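Local coordinates for protein dihydroorotase (Campylobacter jejuni subsp. jejuni, PDB 3PNU) that probably catalyses the reversible, zinc-dependent cyclisation of N-carbamoyl-L-aspartate to (S)-dihydroorotate in de novo pyrimidine synthesis, at residues I46-F54 with V279-P287; H212-V221 with C232-K242. One frame throughout, in Å; residues are numbered along the deposited sequence.

Contact 1 (I46-F54 with V279-P287)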
loop_
_atom_site.group_PDB
_atom_site.type_symbol
_atom_site.label_atom_id
_atom_site.label_comp_id
_atom_site.label_asym_id
_atom_site.label_seq_id
_atom_site.Cartn_x
_atom_site.Cartn_y
_atom_site.Cartn_z
ATOM N N ILE A 46 8.809 3.774 26.222
ATOM C CA ILE A 46 9.738 3.482 25.115
ATOM C C ILE A 46 11.175 4.047 25.262
ATOM O O ILE A 46 12.130 3.418 24.798
ATOM C CB ILE A 46 9.149 3.975 23.757
ATOM C CG1 ILE A 46 9.109 5.512 23.700
ATOM C CG2 ILE A 46 7.772 3.397 23.551
ATOM C CD1 ILE A 46 8.654 6.084 22.370
ATOM N N ALA A 47 11.320 5.208 25.902
ATOM C CA ALA A 47 12.630 5.855 26.036
ATOM C C ALA A 47 13.721 4.904 26.508
ATOM O O ALA A 47 14.809 4.885 25.947
ATOM C CB ALA A 47 12.552 7.095 26.935
ATOM N N PRO A 48 13.441 4.121 27.554
ATOM C CA PRO A 48 14.419 3.146 28.031
ATOM C C PRO A 48 14.834 2.128 26.995
ATOM O O PRO A 48 15.955 1.662 27.009
ATOM C CB PRO A 48 13.671 2.437 29.160
ATOM C CG PRO A 48 12.825 3.520 29.754
ATOM C CD PRO A 48 12.375 4.353 28.554
ATOM N N LEU A 49 13.937 1.784 26.094
ATOM C CA LEU A 49 14.261 0.782 25.082
ATOM C C LEU A 49 15.370 1.263 24.121
ATOM O O LEU A 49 16.108 0.450 23.554
ATOM C CB LEU A 49 12.986 0.358 24.356
ATOM C CG LEU A 49 11.976 -0.307 25.308
ATOM C CD1 LEU A 49 10.619 -0.518 24.638
ATOM C CD2 LEU A 49 12.531 -1.636 25.836
ATOM N N SER A 50 15.486 2.582 23.972
ATOM C CA SER A 50 16.528 3.203 23.130
ATOM C C SER A 50 17.738 3.604 23.966
ATOM O O SER A 50 18.866 3.329 23.595
ATOM C CB SER A 50 15.990 4.461 22.417
ATOM O OG SER A 50 14.968 4.148 21.491
ATOM N N ALA A 51 17.478 4.267 25.092
ATOM C CA ALA A 51 18.528 4.770 25.994
ATOM C C ALA A 51 19.486 3.682 26.431
ATOM O O ALA A 51 20.648 3.950 26.716
ATOM C CB ALA A 51 17.909 5.463 27.219
ATOM N N ARG A 52 18.995 2.456 26.485
ATOM C CA ARG A 52 19.813 1.314 26.860
ATOM C C ARG A 52 20.803 0.904 25.758
ATOM O O ARG A 52 21.932 0.541 26.050
ATOM C CB ARG A 52 18.903 0.127 27.210
ATOM C CG ARG A 52 19.600 -1.224 27.147
ATOM C CD ARG A 52 18.589 -2.382 27.102
ATOM N NE ARG A 52 19.097 -3.481 26.279
ATOM C CZ ARG A 52 18.464 -4.630 26.059
ATOM N NH1 ARG A 52 17.288 -4.874 26.619
ATOM N NH2 ARG A 52 19.023 -5.547 25.283
ATOM N N ASP A 53 20.394 0.961 24.495
ATOM C CA ASP A 53 21.273 0.503 23.395
ATOM C C ASP A 53 22.058 1.614 22.696
ATOM O O ASP A 53 22.979 1.333 21.953
ATOM C CB ASP A 53 20.457 -0.301 22.350
ATOM C CG ASP A 53 19.796 -1.579 22.940
ATOM O OD1 ASP A 53 19.889 -1.788 24.172
ATOM O OD2 ASP A 53 19.183 -2.372 22.174
ATOM N N PHE A 54 21.697 2.869 22.930
ATOM C CA PHE A 54 22.384 3.993 22.276
ATOM C C PHE A 54 22.964 4.988 23.267
ATOM O O PHE A 54 22.438 5.161 24.352
ATOM C CB PHE A 54 21.426 4.694 21.281
ATOM C CG PHE A 54 21.074 3.837 20.097
ATOM C CD1 PHE A 54 21.815 3.908 18.932
ATOM C CD2 PHE A 54 20.035 2.925 20.167
ATOM C CE1 PHE A 54 21.517 3.089 17.839
ATOM C CE2 PHE A 54 19.724 2.107 19.077
ATOM C CZ PHE A 54 20.465 2.191 17.916
ATOM N N VAL A 279 7.031 2.358 12.202
ATOM C CA VAL A 279 7.572 1.096 12.648
ATOM C C VAL A 279 8.296 1.421 13.945
ATOM O O VAL A 279 9.030 2.403 14.018
ATOM C CB VAL A 279 8.567 0.518 11.660
ATOM C CG1 VAL A 279 9.187 -0.733 12.230
ATOM C CG2 VAL A 279 7.888 0.235 10.330
ATOM N N PHE A 280 8.061 0.629 14.980
ATOM C CA PHE A 280 8.725 0.832 16.278
ATOM C C PHE A 280 9.786 -0.223 16.360
ATOM O O PHE A 280 9.537 -1.323 16.843
ATOM C CB PHE A 280 7.734 0.715 17.439
ATOM C CG PHE A 280 8.383 0.723 18.796
ATOM C CD1 PHE A 280 8.922 1.891 19.315
ATOM C CD2 PHE A 280 8.438 -0.435 19.560
ATOM C CE1 PHE A 280 9.518 1.902 20.567
ATOM C CE2 PHE A 280 9.025 -0.434 20.814
ATOM C CZ PHE A 280 9.566 0.736 21.322
ATOM N N SER A 281 10.973 0.131 15.874
ATOM C CA SER A 281 12.111 -0.790 15.792
ATOM C C SER A 281 13.186 -0.653 16.895
ATOM O O SER A 281 14.127 -1.431 16.920
ATOM C CB SER A 281 12.785 -0.573 14.432
ATOM O OG SER A 281 13.149 0.799 14.264
ATOM N N ALA A 282 13.040 0.323 17.788
ATOM C CA ALA A 282 14.051 0.586 18.840
ATOM C C ALA A 282 14.590 -0.664 19.519
ATOM O O ALA A 282 15.793 -0.899 19.524
ATOM C CB ALA A 282 13.510 1.555 19.878
ATOM N N PRO A 283 13.704 -1.485 20.092
ATOM C CA PRO A 283 14.190 -2.675 20.794
ATOM C C PRO A 283 14.968 -3.697 19.999
ATOM O O PRO A 283 15.653 -4.496 20.585
ATOM C CB PRO A 283 12.907 -3.347 21.303
ATOM C CG PRO A 283 11.761 -2.491 20.831
ATOM C CD PRO A 283 12.300 -1.183 20.412
ATOM N N VAL A 284 14.895 -3.678 18.685
ATOM C CA VAL A 284 15.538 -4.739 17.911
ATOM C C VAL A 284 16.620 -4.296 16.933
ATOM O O VAL A 284 17.192 -5.130 16.223
ATOM C CB VAL A 284 14.435 -5.528 17.146
ATOM C CG1 VAL A 284 13.480 -6.223 18.133
ATOM C CG2 VAL A 284 13.619 -4.586 16.219
ATOM N N ILE A 285 16.939 -2.998 16.931
ATOM C CA ILE A 285 17.905 -2.425 15.958
ATOM C C ILE A 285 19.280 -3.059 15.924
ATOM O O ILE A 285 19.727 -3.553 14.883
ATOM C CB ILE A 285 18.148 -0.926 16.218
ATOM C CG1 ILE A 285 16.878 -0.119 15.977
ATOM C CG2 ILE A 285 19.275 -0.421 15.316
ATOM C CD1 ILE A 285 16.892 1.251 16.602
ATOM N N LEU A 286 19.969 -3.031 17.061
ATOM C CA LEU A 286 21.332 -3.543 17.109
ATOM C C LEU A 286 21.462 -4.980 16.671
ATOM O O LEU A 286 22.277 -5.287 15.789
ATOM C CB LEU A 286 21.951 -3.335 18.497
ATOM C CG LEU A 286 22.177 -1.864 18.840
ATOM C CD1 LEU A 286 22.775 -1.754 20.239
ATOM C CD2 LEU A 286 23.078 -1.217 17.785
ATOM N N PRO A 287 20.667 -5.871 17.263
ATOM C CA PRO A 287 20.841 -7.263 16.834
ATOM C C PRO A 287 20.486 -7.466 15.350
ATOM O O PRO A 287 21.240 -8.140 14.614
ATOM C CB PRO A 287 19.922 -8.055 17.785
ATOM C CG PRO A 287 19.054 -7.030 18.485
ATOM C CD PRO A 287 19.750 -5.722 18.411
HETATM O O HOH W 1 18.496 -1.928 19.411
#

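Contact 2 (H212-V221 with C232-K242)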
loop_
_atom_site.group_PDB
_atom_site.type_symbol
_atom_site.label_atom_id
_atom_site.label_comp_id
_atom_site.label_asym_id
_atom_site.label_seq_id
_atom_site.Cartn_x
_atom_site.Cartn_y
_atom_site.Cartn_z
ATOM N N HIS A 212 14.288 -0.705 8.758
ATOM C CA HIS A 212 13.298 -1.374 7.897
ATOM C C HIS A 212 13.511 -1.167 6.400
ATOM O O HIS A 212 13.410 -2.121 5.632
ATOM C CB HIS A 212 11.853 -1.116 8.364
ATOM C CG HIS A 212 11.517 0.317 8.632
ATOM N ND1 HIS A 212 11.992 1.005 9.728
ATOM C CD2 HIS A 212 10.691 1.172 7.982
ATOM C CE1 HIS A 212 11.507 2.235 9.716
ATOM N NE2 HIS A 212 10.720 2.366 8.660
ATOM N N HIS A 213 13.886 0.039 5.988
ATOM C CA HIS A 213 14.099 0.306 4.570
ATOM C C HIS A 213 15.264 -0.449 3.961
ATOM O O HIS A 213 15.392 -0.503 2.705
ATOM C CB HIS A 213 14.221 1.793 4.309
ATOM C CG HIS A 213 12.935 2.531 4.480
ATOM N ND1 HIS A 213 12.718 3.424 5.503
ATOM C CD2 HIS A 213 11.783 2.484 3.767
ATOM C CE1 HIS A 213 11.493 3.912 5.403
ATOM N NE2 HIS A 213 10.905 3.357 4.359
ATOM N N LEU A 214 16.126 -1.019 4.808
ATOM C CA LEU A 214 17.229 -1.834 4.299
ATOM C C LEU A 214 16.726 -3.246 4.024
ATOM O O LEU A 214 17.383 -4.021 3.339
ATOM C CB LEU A 214 18.363 -1.946 5.316
ATOM C CG LEU A 214 19.219 -0.709 5.522
ATOM C CD1 LEU A 214 20.107 -0.903 6.761
ATOM C CD2 LEU A 214 20.021 -0.401 4.254
ATOM N N ILE A 215 15.546 -3.552 4.568
ATOM C CA ILE A 215 14.988 -4.886 4.519
ATOM C C ILE A 215 13.740 -5.078 3.641
ATOM O O ILE A 215 13.710 -5.985 2.817
ATOM C CB ILE A 215 14.657 -5.330 5.968
ATOM C CG1 ILE A 215 15.940 -5.332 6.822
ATOM C CG2 ILE A 215 14.018 -6.709 5.976
ATOM C CD1 ILE A 215 15.729 -5.613 8.326
ATOM N N ILE A 216 12.734 -4.217 3.807
ATOM C CA ILE A 216 11.459 -4.390 3.093
ATOM C C ILE A 216 11.280 -3.579 1.797
ATOM O O ILE A 216 12.005 -2.609 1.548
ATOM C CB ILE A 216 10.265 -4.054 4.029
ATOM C CG1 ILE A 216 10.126 -2.549 4.235
ATOM C CG2 ILE A 216 10.413 -4.783 5.372
ATOM C CD1 ILE A 216 8.942 -2.152 5.054
ATOM N N THR A 217 10.319 -4.015 0.980
ATOM C CA THR A 217 9.897 -3.302 -0.232
ATOM C C THR A 217 8.377 -3.201 -0.152
ATOM O O THR A 217 7.759 -3.766 0.751
ATOM C CB THR A 217 10.245 -4.013 -1.549
ATOM O OG1 THR A 217 9.381 -5.144 -1.735
ATOM C CG2 THR A 217 11.701 -4.421 -1.598
ATOM N N LEU A 218 7.767 -2.492 -1.101
ATOM C CA LEU A 218 6.306 -2.366 -1.124
ATOM C C LEU A 218 5.615 -3.747 -1.098
ATOM O O LEU A 218 4.545 -3.891 -0.522
ATOM C CB LEU A 218 5.846 -1.581 -2.363
ATOM C CG LEU A 218 4.363 -1.192 -2.391
ATOM C CD1 LEU A 218 4.034 -0.267 -1.215
ATOM C CD2 LEU A 218 3.984 -0.533 -3.719
ATOM N N ASP A 219 6.213 -4.743 -1.735
ATOM C CA ASP A 219 5.641 -6.104 -1.754
ATOM C C ASP A 219 5.359 -6.671 -0.351
ATOM O O ASP A 219 4.370 -7.377 -0.166
ATOM C CB ASP A 219 6.538 -7.071 -2.538
ATOM C CG ASP A 219 6.421 -6.907 -4.042
ATOM O OD1 ASP A 219 5.465 -6.266 -4.517
ATOM O OD2 ASP A 219 7.281 -7.440 -4.763
ATOM N N ASP A 220 6.201 -6.344 0.626
ATOM C CA ASP A 220 6.027 -6.818 1.998
ATOM C C ASP A 220 4.864 -6.136 2.639
ATOM O O ASP A 220 4.212 -6.707 3.506
ATOM C CB ASP A 220 7.289 -6.548 2.825
ATOM C CG ASP A 220 8.493 -7.278 2.284
ATOM O OD1 ASP A 220 8.414 -8.510 2.153
ATOM O OD2 ASP A 220 9.521 -6.636 1.991
ATOM N N VAL A 221 4.591 -4.908 2.211
ATOM C CA VAL A 221 3.503 -4.145 2.777
ATOM C C VAL A 221 2.154 -4.477 2.140
ATOM O O VAL A 221 1.154 -4.554 2.846
ATOM C CB VAL A 221 3.749 -2.613 2.641
ATOM C CG1 VAL A 221 2.634 -1.828 3.336
ATOM C CG2 VAL A 221 5.081 -2.221 3.228
ATOM N N CYS A 232 4.738 2.602 6.862
ATOM C CA CYS A 232 5.340 3.830 7.356
ATOM C C CYS A 232 5.481 4.850 6.225
ATOM O O CYS A 232 5.195 4.555 5.057
ATOM C CB CYS A 232 6.731 3.541 7.912
ATOM S SG CYS A 232 7.900 2.987 6.643
ATOM N N LYS A 233 5.934 6.039 6.606
ATOM C CA LYS A 233 6.206 7.111 5.690
ATOM C C LYS A 233 7.694 7.445 5.842
ATOM O O LYS A 233 8.177 7.623 6.960
ATOM C CB LYS A 233 5.321 8.315 6.019
ATOM C CG LYS A 233 3.825 8.002 5.827
ATOM C CD LYS A 233 2.937 9.198 6.130
ATOM C CE LYS A 233 1.410 8.857 6.040
ATOM N NZ LYS A 233 0.933 8.649 4.655
ATOM N N PRO A 234 8.444 7.488 4.730
ATOM C CA PRO A 234 8.031 7.230 3.359
ATOM C C PRO A 234 7.834 5.751 3.138
ATOM O O PRO A 234 8.572 4.927 3.668
ATOM C CB PRO A 234 9.213 7.744 2.534
ATOM C CG PRO A 234 9.997 8.611 3.484
ATOM C CD PRO A 234 9.832 7.971 4.784
ATOM N N ILE A 235 6.829 5.426 2.350
ATOM C CA ILE A 235 6.479 4.061 2.045
ATOM C C ILE A 235 7.665 3.273 1.496
ATOM O O ILE A 235 8.510 3.819 0.786
ATOM C CB ILE A 235 5.316 4.055 0.996
ATOM C CG1 ILE A 235 4.714 2.668 0.864
ATOM C CG2 ILE A 235 5.766 4.627 -0.385
ATOM C CD1 ILE A 235 4.051 2.203 2.139
ATOM N N ALA A 236 7.742 1.994 1.828
ATOM C CA ALA A 236 8.790 1.146 1.269
ATOM C C ALA A 236 8.534 1.098 -0.244
ATOM O O ALA A 236 7.389 1.017 -0.686
ATOM C CB ALA A 236 8.756 -0.237 1.861
ATOM N N LYS A 237 9.591 1.112 -1.036
ATOM C CA LYS A 237 9.435 1.186 -2.490
ATOM C C LYS A 237 9.904 -0.054 -3.257
ATOM O O LYS A 237 9.542 -1.166 -2.887
ATOM C CB LYS A 237 10.067 2.510 -2.981
ATOM C CG LYS A 237 9.320 3.726 -2.338
ATOM C CD LYS A 237 9.878 5.036 -2.640
ATOM C CE LYS A 237 9.077 6.133 -1.969
ATOM N NZ LYS A 237 9.104 6.078 -0.504
ATOM N N ARG A 238 10.690 0.126 -4.315
ATOM C CA ARG A 238 11.086 -0.979 -5.160
ATOM C C ARG A 238 12.365 -1.689 -4.785
ATOM O O ARG A 238 13.172 -1.203 -3.979
ATOM C CB ARG A 238 11.220 -0.482 -6.607
ATOM C CG ARG A 238 9.915 -0.032 -7.214
ATOM C CD ARG A 238 10.095 0.551 -8.604
ATOM N NE ARG A 238 8.783 0.816 -9.190
ATOM C CZ ARG A 238 8.103 -0.032 -9.955
ATOM N NH1 ARG A 238 8.609 -1.224 -10.272
ATOM N NH2 ARG A 238 6.902 0.317 -10.416
ATOM N N TYR A 239 12.549 -2.853 -5.387
ATOM C CA TYR A 239 13.716 -3.667 -5.146
ATOM C C TYR A 239 15.027 -2.917 -5.408
ATOM O O TYR A 239 15.957 -3.013 -4.622
ATOM C CB TYR A 239 13.627 -4.945 -5.983
ATOM C CG TYR A 239 12.474 -5.858 -5.588
ATOM C CD1 TYR A 239 12.633 -6.798 -4.584
ATOM C CD2 TYR A 239 11.233 -5.780 -6.222
ATOM C CE1 TYR A 239 11.597 -7.639 -4.210
ATOM C CE2 TYR A 239 10.182 -6.620 -5.849
ATOM C CZ TYR A 239 10.384 -7.546 -4.842
ATOM O OH TYR A 239 9.376 -8.397 -4.456
ATOM N N GLU A 240 15.092 -2.165 -6.505
ATOM C CA GLU A 240 16.286 -1.402 -6.843
ATOM C C GLU A 240 16.504 -0.235 -5.880
ATOM O O GLU A 240 17.641 0.214 -5.674
ATOM C CB GLU A 240 16.335 -0.993 -8.337
ATOM C CG GLU A 240 14.988 -0.664 -8.981
ATOM C CD GLU A 240 14.242 -1.927 -9.433
ATOM O OE1 GLU A 240 14.852 -2.806 -10.085
ATOM O OE2 GLU A 240 13.044 -2.032 -9.144
ATOM N N ASP A 241 15.429 0.224 -5.260
ATOM C CA ASP A 241 15.540 1.285 -4.284
ATOM C C ASP A 241 16.234 0.730 -3.041
ATOM O O ASP A 241 17.165 1.336 -2.532
ATOM C CB ASP A 241 14.166 1.876 -3.956
ATOM C CG ASP A 241 13.568 2.638 -5.130
ATOM O OD1 ASP A 241 14.281 3.472 -5.739
ATOM O OD2 ASP A 241 12.384 2.411 -5.428
ATOM N N LYS A 242 15.782 -0.435 -2.582
ATOM C CA LYS A 242 16.343 -1.082 -1.404
ATOM C C LYS A 242 17.795 -1.455 -1.617
ATOM O O LYS A 242 18.622 -1.294 -0.720
ATOM C CB LYS A 242 15.585 -2.347 -1.070
ATOM C CG LYS A 242 16.031 -2.940 0.212
ATOM C CD LYS A 242 15.305 -4.181 0.565
ATOM C CE LYS A 242 15.715 -5.345 -0.277
ATOM N NZ LYS A 242 15.164 -6.567 0.365
HETATM O O HOH W 2 10.026 5.335 7.984
#

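Contact 1 (I46-F54 with V279-P287)
Phe280 swings CG away from its own backbone N (chi1 172°), while Leu49 keeps CG beside its N (chi1 -63°), and the two side chains meet at about a right angle. CD1 of Leu49 lies in the plane of the ring at its edge, 3.7 Å from CZ of Phe280. Ile46, almost one helical turn earlier, brings CG2 to 3.8 Å from CE1 of Phe280, so one flat ring receives two branched aliphatic chains. Further along, small residues let the backbones come close: OG of Ser50 rests 3.4 Å from CB of Ala282. The segments belong to the (βα)8 barrel of the amidohydrolases, where the helix following strand 31-35 meets the loop and helix following strand 256-258, and the barrel closes on itself. No direct hydrogen bond spans this seam, but a water does. The water donates to OD2 of Asp53 and to O of Ala282, and its oxygen accepts from N of Leu286 at 3.0 Å, a first-turn amide that has no carbonyl of its own helix to bond. The other oxygen of Asp53, OD1, pairs with NE of Arg52 at 2.8 Å, leaving the carboxylate gripped at both ends. CB of Asp53 also packs 3.5 Å from CD1 of Leu286. Phe54 crosses Ile285, whose CG2 approaches the ring edge in plane, 3.9 Å from CZ of Phe54, and both side chains lie against Phe258.

Contact 2 (H212-V221 with C232-K242)
Lys242 reaches across to the turn at 213-215. Its CB points toward that segment, and CG, anti to the backbone N (chi1 -173°), comes 3.5 Å from O of His213. CD of Lys242 lies between O of Leu214 and O of Ile215, 3.3 Å from the latter, and the bend at chi3 (73°) keeps CE beside the same carbonyl of Ile215. At the tip, NZ of Lys242 donates to O of Ile215 at 2.9 Å, arriving from above the carbonyl plane. A long methylene chain ending in an ammonium group, probably charged here, suits this path along three successive carbonyls. Beyond the turn, N of Leu218 gives a nearly straight bond (170°) to O of Lys237, 2.8 Å away. This amide sits at the start of helix 218-223, just after Thr217, which with Asp220 forms a capping box. Ala236 is small enough for its CB to fit 3.6 Å from CG1 of Ile216, while Leu218 leans on Ile235. Toward the metal site, SG of Cys232 lies at the edge of the His212 ring, 3.5 Å from NE2. NE2 of His213 donates to O of Pro234 at 2.9 Å, and its ND1 bonds to Thr210, so the ring is held from both nitrogens. On the outer side, Asp219 accepts a hydrogen bond from Val162 of the second subunit, and Arg238 makes a salt bridge to Asp164 of the same subunit. The bond from His213 holds the backbone of Pro234, whose ring packs on the zinc ligand His189, consistent with a second-shell role.

From the N terminus, the chain passes strand 31-35 and helix 40-51, whose later part, with the residues just after it, supplies the first half of contact 1. The partner segment comes after 224 intervening residues, when most of the barrel has been built, so contact 1 closes a very long loop between the first and last parts of the barrel. Contact 2 is nested inside it: 212-221 follows strand 205-209, and after only ten intervening residues 232-242 returns to it and leads into helix 239-250. The contact centres are about 21 Å apart, yet they meet through Val279, whose CG2 packs 3.8 Å from CD2 of His212 and also lies against Cys232.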